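Local coordinates for protein dehydroquinate synthase (Thermus thermophilus, PDB 1UJN) that probably converts 3-deoxy-D-arabino-heptulosonate 7-phosphate into 3-dehydroquinate and phosphate, using NAD(+) and a cobalt or zinc ion, in the second step of chorismate biosynthesis, at residues L4-R7 and P11-I14; G19-V24 and Q44-A49; F102-A105 and G110-Y113; P165-G170 and L192-P197; G230-H235 and L309-P314. All coordinates share one frame; numbering follows the deposited sequence.

Interaction 1 of 5, residues L4-R7 and P11-I14; sequences LEVR and PYPI
In the beta hairpin of strands 2-6 and 12-17, Val6 lies over one face of the Tyr12 ring. Val6 CB sits 3.9 Å from the ring centroid and 16° off the normal, which makes a CH-pi contact. Both methyls share the face. CG1 meets CE1 of Tyr12, and CG2 reaches CZ at 3.6 Å. The first torsion of Tyr12 (chi1 64°) places CG between the backbone N and the carbonyl carbon, which turns one face of the ring to Val6. CG2 of Val6 also touches Ile14 CD1 at 3.9 Å. This side of the hairpin, with Leu4, Val6 and Ile14, packs on helix 199-216. Strand 2-6 is the outermost strand of the mixed sheet within the chain, and strand 12-17 passes the sheet on to strand 151-155. Four backbone bonds hold the antiparallel pair. Leu4 and Ile14 exchange two, from N to O each way, both 2.9 Å. Val6 N donates to Tyr12 O at 2.9 Å, and Tyr12 N returns a longer bond of 3.1 Å to Val6 O. Val6 O also takes a CA-H...O contact from Pro11 CA at 3.1 Å. Glu5 and Pro13 form the non-hydrogen-bonded pair between them, with side chains on the other face of the sheet. The hydroxyl of Tyr12 reaches past the hairpin to hydrogen-bond with Ser127 O.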
# COMPACT_ATOMS: atom_id res chain seq x y z
N LEU A 4 15.29 -2.01 -22.10
CA LEU A 4 15.01 -3.31 -21.52
C LEU A 4 13.53 -3.32 -21.17
O LEU A 4 12.89 -2.27 -21.11
CB LEU A 4 15.83 -3.53 -20.24
CG LEU A 4 17.35 -3.65 -20.35
CD1 LEU A 4 17.96 -2.33 -20.79
CD2 LEU A 4 17.91 -4.07 -18.99
N GLU A 5 12.98 -4.51 -20.96
CA GLU A 5 11.57 -4.62 -20.62
C GLU A 5 11.33 -5.59 -19.48
O GLU A 5 11.90 -6.68 -19.44
CB GLU A 5 10.75 -5.08 -21.83
CG GLU A 5 10.87 -4.21 -23.07
CD GLU A 5 9.88 -4.59 -24.15
OE1 GLU A 5 9.69 -5.80 -24.39
OE2 GLU A 5 9.29 -3.68 -24.77
N VAL A 6 10.51 -5.15 -18.53
CA VAL A 6 10.11 -6.00 -17.42
C VAL A 6 8.74 -6.43 -17.89
O VAL A 6 7.95 -5.60 -18.34
CB VAL A 6 9.97 -5.22 -16.11
CG1 VAL A 6 9.18 -6.05 -15.10
CG2 VAL A 6 11.36 -4.90 -15.55
N ARG A 7 8.45 -7.72 -17.80
CA ARG A 7 7.17 -8.23 -18.26
C ARG A 7 6.21 -8.60 -17.13
O ARG A 7 5.01 -8.36 -17.22
CB ARG A 7 7.39 -9.45 -19.15
CG ARG A 7 8.32 -9.19 -20.33
CD ARG A 7 7.72 -8.16 -21.27
NE ARG A 7 6.53 -8.67 -21.94
CZ ARG A 7 5.67 -7.92 -22.61
NH1 ARG A 7 5.86 -6.61 -22.70
NH2 ARG A 7 4.62 -8.48 -23.20
N PRO A 11 4.17 -5.03 -16.63
CA PRO A 11 5.13 -4.59 -17.64
C PRO A 11 5.47 -3.11 -17.68
O PRO A 11 4.61 -2.24 -17.50
CB PRO A 11 4.48 -5.06 -18.94
CG PRO A 11 3.03 -4.85 -18.65
CD PRO A 11 2.88 -5.40 -17.24
N TYR A 12 6.74 -2.83 -17.92
CA TYR A 12 7.24 -1.47 -18.05
C TYR A 12 8.65 -1.51 -18.63
O TYR A 12 9.37 -2.50 -18.47
CB TYR A 12 7.24 -0.71 -16.71
CG TYR A 12 8.15 -1.28 -15.65
CD1 TYR A 12 7.70 -2.21 -14.73
CD2 TYR A 12 9.48 -0.84 -15.54
CE1 TYR A 12 8.53 -2.70 -13.71
CE2 TYR A 12 10.32 -1.32 -14.54
CZ TYR A 12 9.84 -2.25 -13.63
OH TYR A 12 10.67 -2.71 -12.63
N PRO A 13 9.05 -0.44 -19.32
CA PRO A 13 10.37 -0.33 -19.94
C PRO A 13 11.40 0.31 -19.01
O PRO A 13 11.05 1.11 -18.14
CB PRO A 13 10.10 0.55 -21.14
CG PRO A 13 9.13 1.55 -20.55
CD PRO A 13 8.17 0.67 -19.76
N ILE A 14 12.66 -0.04 -19.23
CA ILE A 14 13.77 0.53 -18.47
C ILE A 14 14.73 1.03 -19.55
O ILE A 14 15.26 0.23 -20.33
CB ILE A 14 14.50 -0.52 -17.60
CG1 ILE A 14 13.59 -1.02 -16.48
CG2 ILE A 14 15.78 0.10 -17.03
CD1 ILE A 14 14.16 -2.19 -15.69

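Interaction 2 of 5, residues G19-V24 and Q44-A49; sequences GVLKEV and QEVAKA
The carboxylate of Glu45 is the flat group at this contact, and it stands at the margin. OE1 comes no nearer than 4.2 Å to Leu21 CD1, while OE2 forms a salt bridge with Arg157. The salt bridge probably helps keep the acid at this rim. Glu45 reaches there by an extended chain. CG is anti to the backbone N (chi1 179°), and this CG lies 3.9 Å from Leu21 CD1, so methylene and carboxylate both flank the same methyl. Leu21 carries the contact. Its CB points toward helix 40-50. Both methyls lie on Val46, and CD1 reaches further, to Glu45 and Ala49. CD1 settles on the backbone, 3.8 Å from Val46 CA, and also meets Ala49 CB at 4.0 Å, one turn on from Glu45. CD2 goes to the Val46 side chain, touching CG2 at 3.8 Å. The Leu21 and Val46 side chains meet at about a right angle. The contact is van der Waals, mostly between apolar atoms. Leu21 belongs to a short run, 20-22, with helical backbone angles but without the regular helix bonds. Glu23 N bonds back to Val20 O at 2.9 Å. This loop joins strand 12-17 to strand 31-36. Phe116 of strand 112-117 lies against both Leu21 and Val46, so loop and helix 40-50 meet beside the central sheet of the N-terminal part.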
# COMPACT_ATOMS: atom_id res chain seq x y z
N GLY A 19 20.01 10.81 -23.27
CA GLY A 19 18.87 11.34 -23.97
C GLY A 19 17.64 10.50 -23.70
O GLY A 19 16.79 10.34 -24.57
N VAL A 20 17.54 9.94 -22.50
CA VAL A 20 16.39 9.12 -22.15
C VAL A 20 15.06 9.89 -22.11
O VAL A 20 14.00 9.30 -22.33
CB VAL A 20 16.59 8.39 -20.80
CG1 VAL A 20 17.82 7.49 -20.88
CG2 VAL A 20 16.75 9.40 -19.66
N LEU A 21 15.11 11.19 -21.83
CA LEU A 21 13.87 11.98 -21.77
C LEU A 21 13.05 11.94 -23.06
O LEU A 21 11.82 12.00 -23.01
CB LEU A 21 14.18 13.43 -21.42
CG LEU A 21 14.39 13.74 -19.93
CD1 LEU A 21 14.74 15.20 -19.76
CD2 LEU A 21 13.12 13.41 -19.15
N LYS A 22 13.73 11.83 -24.20
CA LYS A 22 13.04 11.78 -25.49
C LYS A 22 12.21 10.50 -25.60
O LYS A 22 11.28 10.42 -26.41
CB LYS A 22 14.06 11.82 -26.63
CG LYS A 22 14.62 10.44 -26.97
CD LYS A 22 15.68 10.50 -28.05
CE LYS A 22 16.50 9.23 -28.08
NZ LYS A 22 17.21 8.99 -26.80
N GLU A 23 12.56 9.49 -24.81
CA GLU A 23 11.87 8.21 -24.84
C GLU A 23 10.68 8.10 -23.89
O GLU A 23 9.97 7.09 -23.89
CB GLU A 23 12.86 7.08 -24.52
CG GLU A 23 13.96 6.93 -25.56
CD GLU A 23 13.40 6.65 -26.94
OE1 GLU A 23 12.74 5.61 -27.11
OE2 GLU A 23 13.61 7.48 -27.85
N VAL A 24 10.45 9.13 -23.08
CA VAL A 24 9.33 9.08 -22.14
C VAL A 24 8.02 9.40 -22.84
O VAL A 24 7.92 10.39 -23.56
CB VAL A 24 9.52 10.10 -20.99
CG1 VAL A 24 8.36 10.00 -20.01
CG2 VAL A 24 10.85 9.85 -20.28
N GLN A 44 14.91 19.81 -13.08
CA GLN A 44 14.26 20.90 -13.79
C GLN A 44 14.20 20.60 -15.28
O GLN A 44 13.27 21.02 -15.97
CB GLN A 44 15.00 22.22 -13.55
CG GLN A 44 15.04 22.65 -12.09
CD GLN A 44 13.70 23.14 -11.56
OE1 GLN A 44 12.74 23.29 -12.32
NE2 GLN A 44 13.62 23.37 -10.25
N GLU A 45 15.19 19.88 -15.79
CA GLU A 45 15.21 19.53 -17.21
C GLU A 45 14.10 18.52 -17.50
O GLU A 45 13.40 18.62 -18.51
CB GLU A 45 16.56 18.94 -17.60
CG GLU A 45 16.63 18.53 -19.05
CD GLU A 45 17.98 17.97 -19.45
OE1 GLU A 45 18.11 17.53 -20.61
OE2 GLU A 45 18.90 17.96 -18.61
N VAL A 46 13.93 17.56 -16.59
CA VAL A 46 12.89 16.55 -16.73
C VAL A 46 11.53 17.26 -16.72
O VAL A 46 10.67 16.98 -17.55
CB VAL A 46 12.95 15.52 -15.57
CG1 VAL A 46 11.72 14.62 -15.60
CG2 VAL A 46 14.21 14.68 -15.69
N ALA A 47 11.35 18.16 -15.75
CA ALA A 47 10.11 18.91 -15.61
C ALA A 47 9.79 19.72 -16.87
O ALA A 47 8.67 19.68 -17.37
CB ALA A 47 10.19 19.84 -14.41
N LYS A 48 10.78 20.44 -17.37
CA LYS A 48 10.57 21.27 -18.56
C LYS A 48 10.23 20.44 -19.80
O LYS A 48 9.34 20.80 -20.56
CB LYS A 48 11.82 22.11 -18.83
CG LYS A 48 11.58 23.28 -19.78
CD LYS A 48 12.80 24.17 -19.86
CE LYS A 48 12.51 25.44 -20.65
NZ LYS A 48 11.81 25.13 -21.93
N ALA A 49 10.93 19.33 -19.98
CA ALA A 49 10.69 18.47 -21.14
C ALA A 49 9.29 17.86 -21.17
O ALA A 49 8.67 17.76 -22.23
CB ALA A 49 11.74 17.35 -21.17

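Interaction 3 of 5, residues F102-A105 and G110-Y113; sequences FVAA and GVAY
Ala104 meets Tyr113 and Val111 and is the main meeting point of segment 102-105 with 110-113. Its CB points toward the incoming strand and touches Tyr113 CB at 3.7 Å and Val111 O at 3.6 Å. The Tyr113 ring comes near the same methyl obliquely. With chi1 76°, Tyr113 CG lies between its backbone N and carbonyl carbon, and CD1 ends 3.8 Å from Ala104 CB. Here helix 94-106 leads into strand 112-117, the second strand of a beta-alpha-beta unit that starts at strand 87-92. On the same helix, Phe102 packs on Tyr70 of the second subunit. The return is tied by one backbone bond. Val111 N donates to Ala104 O at 2.8 Å, with an N-H...O angle of 163°. The same oxygen takes a CA-H...O contact from Gly110 CA at 3.2 Å. Next in sequence, Ala105 turns its side chain away, and its O lies 3.4 Å from Gly110 CA, a plain contact. Gly110 has positive phi (125°), a backbone shape in which a CB would press on the preceding carbonyl. Farther out, His147 receives the Tyr113 hydroxyl at its carbonyl O and bonds to Val111 O through NE2.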
# COMPACT_ATOMS: atom_id res chain seq x y z
N PHE A 102 6.63 4.82 -2.59
CA PHE A 102 5.68 4.51 -1.52
C PHE A 102 4.58 5.57 -1.47
O PHE A 102 3.41 5.26 -1.22
CB PHE A 102 6.41 4.41 -0.18
CG PHE A 102 5.52 4.01 0.96
CD1 PHE A 102 4.67 2.91 0.85
CD2 PHE A 102 5.54 4.72 2.16
CE1 PHE A 102 3.84 2.53 1.91
CE2 PHE A 102 4.72 4.36 3.23
CZ PHE A 102 3.87 3.26 3.10
N VAL A 103 4.96 6.83 -1.70
CA VAL A 103 3.99 7.91 -1.73
C VAL A 103 3.03 7.63 -2.89
O VAL A 103 1.82 7.72 -2.74
CB VAL A 103 4.68 9.28 -1.95
CG1 VAL A 103 3.66 10.35 -2.33
CG2 VAL A 103 5.41 9.69 -0.66
N ALA A 104 3.57 7.26 -4.05
CA ALA A 104 2.73 6.95 -5.22
C ALA A 104 1.83 5.75 -4.95
O ALA A 104 0.68 5.72 -5.38
CB ALA A 104 3.61 6.66 -6.43
N ALA A 105 2.37 4.75 -4.25
CA ALA A 105 1.60 3.55 -3.95
C ALA A 105 0.41 3.80 -3.03
O ALA A 105 -0.56 3.05 -3.08
CB ALA A 105 2.51 2.49 -3.32
N GLY A 110 -3.09 4.86 -4.56
CA GLY A 110 -2.26 4.47 -5.68
C GLY A 110 -2.35 5.24 -6.98
O GLY A 110 -3.41 5.29 -7.60
N VAL A 111 -1.23 5.83 -7.38
CA VAL A 111 -1.13 6.56 -8.64
C VAL A 111 0.14 6.09 -9.34
O VAL A 111 1.04 5.52 -8.72
CB VAL A 111 -1.06 8.09 -8.43
CG1 VAL A 111 -2.35 8.58 -7.76
CG2 VAL A 111 0.17 8.45 -7.60
N ALA A 112 0.20 6.33 -10.64
CA ALA A 112 1.37 5.92 -11.42
C ALA A 112 2.59 6.77 -11.08
O ALA A 112 2.47 7.92 -10.65
CB ALA A 112 1.06 6.04 -12.90
N TYR A 113 3.77 6.19 -11.23
CA TYR A 113 4.99 6.96 -11.02
C TYR A 113 6.05 6.55 -12.03
O TYR A 113 6.05 5.42 -12.52
CB TYR A 113 5.51 6.86 -9.58
CG TYR A 113 6.22 5.58 -9.20
CD1 TYR A 113 5.50 4.43 -8.87
CD2 TYR A 113 7.60 5.54 -9.09
CE1 TYR A 113 6.15 3.28 -8.44
CE2 TYR A 113 8.27 4.39 -8.66
CZ TYR A 113 7.54 3.27 -8.33
OH TYR A 113 8.19 2.16 -7.85

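Interaction 4 of 5, residues P165-G170 and L192-P197; sequences PTFKEG and LTPQSP
The unusual feature is that the Phe167 ring meets backbone as well as side chain: Pro194 lies over one face and Thr193 C approaches obliquely. Pro194 CD stands over the ring centre, 3.8 Å from the centroid and only 8° off the normal, in a CH-pi contact. Pro194 CG covers the side near CD2 at 3.6 Å. Toward the tip of the ring the backbone takes over. CZ is 3.3 Å from Thr193 C and 3.4 Å from Pro194 N, and Leu192 O sits at the ring edge, 3.8 Å from CE1. Phe167 reaches across with CG anti to its backbone N (chi1 173°), which carries the ring from helix 164-181 to the loop. Leu162 and Leu199 also touch the ring. The partner is a type I beta turn from Thr193 to Ser196, and side chains brace it. Thr193 OG1 accepts from Gln195 N at 3.1 Å, an ST turn, and Ser196 OG accepts from Thr193 N at 2.7 Å. The contact thus joins helix 164-181 to the loop that leads into helix 199-216. Between the segments the hold is dispersion and CH-pi, without a directional polar bond. Pro194 CD is bonded to the amide nitrogen, so its hydrogens are probably slightly positive, which would strengthen their attraction to the ring face.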
# COMPACT_ATOMS: atom_id res chain seq x y z
N PRO A 165 32.91 7.22 -4.84
CA PRO A 165 32.61 6.10 -3.94
C PRO A 165 31.18 5.59 -4.11
O PRO A 165 30.94 4.38 -4.09
CB PRO A 165 32.85 6.69 -2.56
CG PRO A 165 33.94 7.70 -2.82
CD PRO A 165 33.45 8.36 -4.08
N THR A 166 30.24 6.52 -4.28
CA THR A 166 28.83 6.19 -4.47
C THR A 166 28.66 5.53 -5.83
O THR A 166 27.88 4.59 -5.99
CB THR A 166 27.96 7.45 -4.40
OG1 THR A 166 28.18 8.12 -3.15
CG2 THR A 166 26.48 7.09 -4.52
N PHE A 167 29.39 6.03 -6.82
CA PHE A 167 29.34 5.47 -8.17
C PHE A 167 29.75 4.01 -8.11
O PHE A 167 29.11 3.14 -8.71
CB PHE A 167 30.28 6.25 -9.10
CG PHE A 167 30.43 5.64 -10.46
CD1 PHE A 167 31.53 4.84 -10.77
CD2 PHE A 167 29.48 5.87 -11.45
CE1 PHE A 167 31.66 4.27 -12.03
CE2 PHE A 167 29.60 5.31 -12.72
CZ PHE A 167 30.70 4.50 -13.01
N LYS A 168 30.82 3.74 -7.38
CA LYS A 168 31.33 2.37 -7.25
C LYS A 168 30.43 1.45 -6.45
O LYS A 168 30.37 0.25 -6.71
CB LYS A 168 32.73 2.40 -6.63
CG LYS A 168 33.76 3.09 -7.51
CD LYS A 168 35.18 2.87 -6.99
CE LYS A 168 36.22 3.40 -7.97
NZ LYS A 168 37.60 3.20 -7.47
N GLU A 169 29.72 2.00 -5.47
CA GLU A 169 28.81 1.18 -4.66
C GLU A 169 27.85 0.42 -5.57
O GLU A 169 27.57 -0.76 -5.35
CB GLU A 169 27.98 2.04 -3.72
CG GLU A 169 28.66 2.41 -2.45
CD GLU A 169 27.68 3.03 -1.48
OE1 GLU A 169 27.83 4.22 -1.16
OE2 GLU A 169 26.75 2.31 -1.04
N GLY A 170 27.32 1.12 -6.57
CA GLY A 170 26.40 0.50 -7.50
C GLY A 170 27.04 -0.58 -8.34
O GLY A 170 26.40 -1.58 -8.68
N LEU A 192 35.83 0.91 -15.10
CA LEU A 192 34.62 1.73 -15.15
C LEU A 192 34.65 3.04 -14.38
O LEU A 192 35.09 3.10 -13.24
CB LEU A 192 33.42 0.90 -14.70
CG LEU A 192 33.03 -0.30 -15.57
CD1 LEU A 192 31.89 -1.06 -14.91
CD2 LEU A 192 32.62 0.17 -16.96
N THR A 193 34.15 4.09 -15.03
CA THR A 193 34.05 5.42 -14.43
C THR A 193 32.82 6.06 -15.06
O THR A 193 32.32 5.57 -16.07
CB THR A 193 35.28 6.31 -14.74
OG1 THR A 193 35.19 6.81 -16.08
CG2 THR A 193 36.58 5.53 -14.58
N PRO A 194 32.32 7.16 -14.47
CA PRO A 194 31.14 7.82 -15.03
C PRO A 194 31.30 8.16 -16.51
O PRO A 194 30.31 8.31 -17.23
CB PRO A 194 31.01 9.06 -14.16
CG PRO A 194 31.49 8.58 -12.83
CD PRO A 194 32.73 7.79 -13.21
N GLN A 195 32.55 8.28 -16.96
CA GLN A 195 32.83 8.60 -18.36
C GLN A 195 33.07 7.40 -19.27
O GLN A 195 33.00 7.53 -20.49
CB GLN A 195 34.03 9.56 -18.45
CG GLN A 195 33.75 10.97 -17.94
CD GLN A 195 33.67 11.04 -16.43
OE1 GLN A 195 34.14 10.15 -15.72
NE2 GLN A 195 33.05 12.11 -15.92
N SER A 196 33.36 6.24 -18.68
CA SER A 196 33.61 5.03 -19.47
C SER A 196 32.60 4.86 -20.59
O SER A 196 31.40 4.73 -20.34
CB SER A 196 33.59 3.79 -18.57
OG SER A 196 34.68 3.78 -17.67
N PRO A 197 33.06 4.86 -21.85
CA PRO A 197 32.14 4.70 -22.97
C PRO A 197 31.41 3.36 -22.98
O PRO A 197 30.36 3.23 -23.60
CB PRO A 197 33.05 4.89 -24.19
CG PRO A 197 34.37 4.40 -23.70
CD PRO A 197 34.45 5.00 -22.32

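Interaction 5 of 5, residues G230-H235 and L309-P314; sequences GHTLGH and LHWVVP
Thr232, in the first turn of helix 231-240, puts its methyl on the face of Trp311, from the two-stranded sheet of 311-314 and 319-323. This is the tight side. CG2 lies 3.6 Å from the centroid of the six-membered ring, 19° off the normal, as a CH-pi contact. Its nearest atom is CZ3 at 3.4 Å, and CB also meets CZ3 at 3.6 Å. The Thr232 and Trp311 side chains cross at about a right angle. The torsion of Thr232 (chi1 -58°) divides the work: CG2, anti to the backbone N, goes to the indole, and OG1 turns to water. Tyr257 and Leu261 of helix 247-264 also meet the indole. The other side is looser, and two waters bridge it. Here no direct polar bond joins the segments. Gly230, the N-cap residue, sends its N-H to water 1 at 2.9 Å, and this water donates to Val312 O at 2.7 Å. Beside Thr232 on the helix, His231 is a predicted zinc ligand with Glu173 and His247. Its ND1 bonds to Leu229 O, which probably helps set the ring's rotation. Toward solvent, exposed His310 turns its side chain away from the helix. Water 2 is 2.8 Å from Thr232 OG1 and accepts from Val312 N at 3.1 Å.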
# COMPACT_ATOMS: atom_id res chain seq x y z
N GLY A 230 25.76 -12.29 -0.12
CA GLY A 230 26.58 -11.33 0.60
C GLY A 230 25.82 -10.38 1.52
O GLY A 230 26.42 -9.54 2.19
N HIS A 231 24.50 -10.53 1.58
CA HIS A 231 23.68 -9.66 2.41
C HIS A 231 23.49 -10.08 3.87
O HIS A 231 23.13 -9.25 4.71
CB HIS A 231 22.30 -9.47 1.77
CG HIS A 231 22.30 -8.54 0.60
ND1 HIS A 231 23.04 -8.77 -0.54
CD2 HIS A 231 21.65 -7.37 0.39
CE1 HIS A 231 22.84 -7.79 -1.40
NE2 HIS A 231 22.00 -6.93 -0.87
N THR A 232 23.73 -11.35 4.19
CA THR A 232 23.58 -11.81 5.56
C THR A 232 24.65 -11.16 6.44
O THR A 232 24.34 -10.59 7.49
CB THR A 232 23.70 -13.35 5.67
OG1 THR A 232 22.71 -13.96 4.83
CG2 THR A 232 23.48 -13.80 7.10
N LEU A 233 25.90 -11.24 6.01
CA LEU A 233 26.97 -10.61 6.77
C LEU A 233 26.92 -9.11 6.54
O LEU A 233 27.15 -8.32 7.46
CB LEU A 233 28.34 -11.15 6.34
CG LEU A 233 29.52 -10.49 7.08
CD1 LEU A 233 29.37 -10.70 8.58
CD2 LEU A 233 30.83 -11.06 6.58
N GLY A 234 26.59 -8.71 5.31
CA GLY A 234 26.51 -7.30 4.99
C GLY A 234 25.57 -6.56 5.92
O GLY A 234 25.90 -5.51 6.46
N HIS A 235 24.38 -7.12 6.10
CA HIS A 235 23.38 -6.53 6.97
C HIS A 235 23.91 -6.40 8.40
O HIS A 235 23.69 -5.39 9.06
CB HIS A 235 22.13 -7.41 6.98
CG HIS A 235 21.04 -6.90 7.87
ND1 HIS A 235 20.26 -5.81 7.56
CD2 HIS A 235 20.62 -7.33 9.09
CE1 HIS A 235 19.41 -5.59 8.54
NE2 HIS A 235 19.60 -6.49 9.48
N LEU A 309 19.14 -19.92 10.18
CA LEU A 309 19.54 -19.00 9.12
C LEU A 309 20.02 -19.74 7.87
O LEU A 309 20.63 -20.80 7.94
CB LEU A 309 20.66 -18.09 9.65
CG LEU A 309 21.69 -18.84 10.49
CD1 LEU A 309 22.52 -19.83 9.66
CD2 LEU A 309 22.69 -17.91 11.17
N HIS A 310 19.68 -19.17 6.71
CA HIS A 310 20.17 -19.73 5.45
C HIS A 310 21.12 -18.76 4.74
O HIS A 310 20.87 -17.57 4.65
CB HIS A 310 18.97 -20.04 4.56
CG HIS A 310 18.36 -21.36 4.94
ND1 HIS A 310 17.91 -21.64 6.19
CD2 HIS A 310 18.07 -22.45 4.11
CE1 HIS A 310 17.35 -22.87 6.11
NE2 HIS A 310 17.43 -23.38 4.87
N TRP A 311 22.24 -19.26 4.22
CA TRP A 311 23.20 -18.41 3.53
C TRP A 311 23.23 -18.71 2.04
O TRP A 311 23.06 -19.86 1.63
CB TRP A 311 24.61 -18.63 4.08
CG TRP A 311 24.77 -18.44 5.55
CD1 TRP A 311 24.38 -19.30 6.54
CD2 TRP A 311 25.40 -17.34 6.20
NE1 TRP A 311 24.73 -18.80 7.77
CE2 TRP A 311 25.36 -17.59 7.59
CE3 TRP A 311 26.00 -16.15 5.75
CZ2 TRP A 311 25.90 -16.71 8.53
CZ3 TRP A 311 26.53 -15.27 6.68
CH2 TRP A 311 26.48 -15.56 8.06
N VAL A 312 23.45 -17.68 1.23
CA VAL A 312 23.56 -17.86 -0.21
C VAL A 312 25.05 -18.12 -0.43
O VAL A 312 25.88 -17.22 -0.23
CB VAL A 312 23.14 -16.61 -1.00
CG1 VAL A 312 23.35 -16.84 -2.49
CG2 VAL A 312 21.68 -16.27 -0.72
N VAL A 313 25.39 -19.34 -0.81
CA VAL A 313 26.78 -19.73 -1.03
C VAL A 313 27.09 -19.91 -2.51
O VAL A 313 26.46 -20.72 -3.19
CB VAL A 313 27.10 -21.06 -0.30
CG1 VAL A 313 28.57 -21.42 -0.50
CG2 VAL A 313 26.77 -20.95 1.18
N PRO A 314 28.08 -19.16 -3.03
CA PRO A 314 28.46 -19.27 -4.43
C PRO A 314 29.53 -20.35 -4.60
O PRO A 314 30.66 -20.18 -4.17
CB PRO A 314 29.00 -17.88 -4.74
CG PRO A 314 29.72 -17.54 -3.47
CD PRO A 314 28.75 -18.01 -2.39
O HOH W 1 25.91 -14.87 1.12
O HOH W 2 23.59 -14.72 2.28

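In the fold
Interactions 1, 2 and 3 gather round the mixed sheet of the N-terminal part. Interactions 4 and 5 belong to the helical part that follows. Interaction 3 is the buried one, and the other four are partly buried. Interactions 1 and 3 reach the same sheet without touching, their centres about 18 Å apart, and both use backbone hydrogen bonds between segments close in sequence. Interactions 2 and 4 join loop to helix through one main side chain each, Leu21 and Phe167, and each of these meets backbone as well as side chains. Interaction 5 adds bridging waters and includes His231 of the predicted metal site. Interactions 2 and 5 lie on opposite sides of the chain's centre, about 39 Å apart between centres.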